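Local coordinates for cupin 2, conserved barrel domain protein (Shewanella frigidimarina NCIMB 400, PDB 3D82), which binds a nickel ion in a small beta-barrel of the cupin superfamily, its biological role remaining unassigned, at residues 54-59 against 92-97. Residues are numbered along the deposited sequence; the frame is centred on the assembly and turned at random.
Sequences FIVMEG and EECKIM
Lys95 and Glu58 run side by side across the antiparallel pairing of segments 54-59 and 92-97, and the lysine can be followed from root to tip. Its CB rests 4.0 Å from CB of Glu58. CG stands anti to the carbonyl carbon (chi1 -67°), and the chain beyond is extended, so that Lys95 CD and CE both lie about 3.5 Å from Glu58 OE1. At the tip, NZ forms a salt bridge with Glu58 OE1 at 3.1 Å, arriving from above the carboxylate plane, 46° out of it; the same oxygen also takes part in a hydrogen bond with a glycerol, probably from the crystallisation liquor. An alanine in place of Lys95 would probably leave the Glu58 carboxylate without its positive mate and its CB without the contact of the lysine CD.

The backbone beneath explains the pairing. Ile55 and Met97 exchange two hydrogen bonds as an antiparallel pair, but farther along Lys95 O accepts from both Met57 N, at 2.9 Å, and Glu58 N, at a longer 3.2 Å. On the face carrying Ile55, the selenomethionine Met97 brings CE to within 3.7 Å of Ile55 CD1, and Ile55 of the second subunit packs on Met97. On the face turned to strand 60-65, Ile96 CD1 meets the edge of the Phe54 ring, 3.9 Å from CD2. Two residues, Met57 and Glu58, thus stand against the single Lys95 and the register slips by one, the pattern of a classic beta bulge, here joining strands 52-56 and 93-101 in the larger sheet of the cupin barrel, where the chain turns a corner at Met57.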
loop_
_atom_site.group_PDB
_atom_site.type_symbol
_atom_site.label_atom_id
_atom_site.label_comp_id
_atom_site.label_asym_id
_atom_site.label_seq_id
_atom_site.Cartn_x
_atom_site.Cartn_y
_atom_site.Cartn_z
ATOM N N PHE D 54 -6.275 5.612 -0.738
ATOM C CA PHE D 54 -6.766 5.122 0.542
ATOM C C PHE D 54 -6.731 3.597 0.498
ATOM O O PHE D 54 -7.223 2.993 -0.459
ATOM C CB PHE D 54 -8.218 5.522 0.790
ATOM C CG PHE D 54 -8.394 6.942 1.175
ATOM C CD1 PHE D 54 -8.386 7.931 0.201
ATOM C CD2 PHE D 54 -8.611 7.301 2.511
ATOM C CE1 PHE D 54 -8.558 9.254 0.549
ATOM C CE2 PHE D 54 -8.776 8.630 2.866
ATOM C CZ PHE D 54 -8.755 9.611 1.890
ATOM N N ILE D 55 -6.144 2.995 1.524
ATOM C CA ILE D 55 -6.138 1.548 1.698
ATOM C C ILE D 55 -6.718 1.340 3.093
ATOM O O ILE D 55 -6.219 1.925 4.062
ATOM C CB ILE D 55 -4.732 0.945 1.613
ATOM C CG1 ILE D 55 -4.060 1.296 0.270
ATOM C CG2 ILE D 55 -4.777 -0.584 1.795
ATOM C CD1 ILE D 55 -2.620 0.777 0.115
ATOM N N VAL D 56 -7.793 0.558 3.184
ATOM C CA VAL D 56 -8.386 0.219 4.480
ATOM C C VAL D 56 -7.695 -1.049 4.995
ATOM O O VAL D 56 -7.610 -2.052 4.280
ATOM C CB VAL D 56 -9.896 0.053 4.389
ATOM C CG1 VAL D 56 -10.487 -0.354 5.772
ATOM C CG2 VAL D 56 -10.508 1.358 3.866
HETATM N N MSE D 57 -7.208 -0.974 6.231
HETATM C CA MSE D 57 -6.447 -2.037 6.912
HETATM C C MSE D 57 -7.350 -2.803 7.878
HETATM O O MSE D 57 -7.206 -4.007 8.026
HETATM C CB MSE D 57 -5.285 -1.434 7.705
HETATM C CG MSE D 57 -4.494 -0.327 6.955
HETATM SE SE MSE D 57 -3.654 -0.970 5.414
HETATM C CE MSE D 57 -2.228 -1.710 6.356
ATOM N N GLU D 58 -8.246 -2.079 8.554
ATOM C CA GLU D 58 -9.211 -2.644 9.481
ATOM C C GLU D 58 -10.438 -1.728 9.561
ATOM O O GLU D 58 -10.307 -0.489 9.570
ATOM C CB GLU D 58 -8.581 -2.808 10.859
ATOM C CG GLU D 58 -9.454 -3.588 11.872
ATOM C CD GLU D 58 -8.778 -3.817 13.217
ATOM O OE1 GLU D 58 -7.540 -3.696 13.333
ATOM O OE2 GLU D 58 -9.498 -4.142 14.172
ATOM N N GLY D 59 -11.616 -2.352 9.583
ATOM C CA GLY D 59 -12.887 -1.650 9.649
ATOM C C GLY D 59 -13.483 -1.330 8.294
ATOM O O GLY D 59 -13.096 -1.909 7.272
ATOM N N GLU D 92 -17.668 3.475 12.734
ATOM C CA GLU D 92 -16.868 2.993 13.869
ATOM C C GLU D 92 -15.415 3.293 13.547
ATOM O O GLU D 92 -15.109 3.662 12.402
ATOM C CB GLU D 92 -17.072 1.486 14.042
ATOM C CG GLU D 92 -18.507 1.058 14.442
ATOM C CD GLU D 92 -18.814 1.206 15.925
ATOM O OE1 GLU D 92 -19.942 1.647 16.272
ATOM O OE2 GLU D 92 -17.943 0.862 16.754
ATOM N N GLU D 93 -14.512 3.108 14.517
ATOM C CA GLU D 93 -13.083 3.357 14.283
ATOM C C GLU D 93 -12.612 2.549 13.073
ATOM O O GLU D 93 -12.947 1.364 12.930
ATOM C CB GLU D 93 -12.186 3.070 15.503
ATOM C CG GLU D 93 -10.673 3.307 15.222
ATOM C CD GLU D 93 -9.781 3.209 16.450
ATOM O OE1 GLU D 93 -9.114 2.159 16.639
ATOM O OE2 GLU D 93 -9.755 4.179 17.238
ATOM N N CYS D 94 -11.864 3.212 12.201
ATOM C CA CYS D 94 -11.344 2.588 10.993
ATOM C C CYS D 94 -9.850 2.887 10.872
ATOM O O CYS D 94 -9.433 4.022 11.091
ATOM C CB CYS D 94 -12.118 3.119 9.808
ATOM S SG CYS D 94 -11.656 2.368 8.269
ATOM N N LYS D 95 -9.057 1.868 10.538
ATOM C CA LYS D 95 -7.609 1.986 10.400
ATOM C C LYS D 95 -7.299 2.029 8.923
ATOM O O LYS D 95 -7.616 1.072 8.190
ATOM C CB LYS D 95 -6.896 0.805 11.074
ATOM C CG LYS D 95 -7.046 0.809 12.590
ATOM C CD LYS D 95 -6.397 -0.409 13.252
ATOM C CE LYS D 95 -6.834 -0.529 14.716
ATOM N NZ LYS D 95 -6.304 -1.756 15.350
ATOM N N ILE D 96 -6.694 3.143 8.486
ATOM C CA ILE D 96 -6.366 3.366 7.085
ATOM C C ILE D 96 -4.922 3.744 6.847
ATOM O O ILE D 96 -4.197 4.138 7.770
ATOM C CB ILE D 96 -7.280 4.454 6.444
ATOM C CG1 ILE D 96 -7.034 5.862 7.038
ATOM C CG2 ILE D 96 -8.736 4.056 6.622
ATOM C CD1 ILE D 96 -7.764 7.010 6.318
HETATM N N MSE D 97 -4.533 3.590 5.584
HETATM C CA MSE D 97 -3.252 4.011 5.090
HETATM C C MSE D 97 -3.506 4.915 3.886
HETATM O O MSE D 97 -4.313 4.583 3.020
HETATM C CB MSE D 97 -2.332 2.838 4.705
HETATM C CG MSE D 97 -0.955 3.339 4.276
HETATM SE SE MSE D 97 0.443 2.047 4.370
HETATM C CE MSE D 97 -0.103 1.022 2.873
#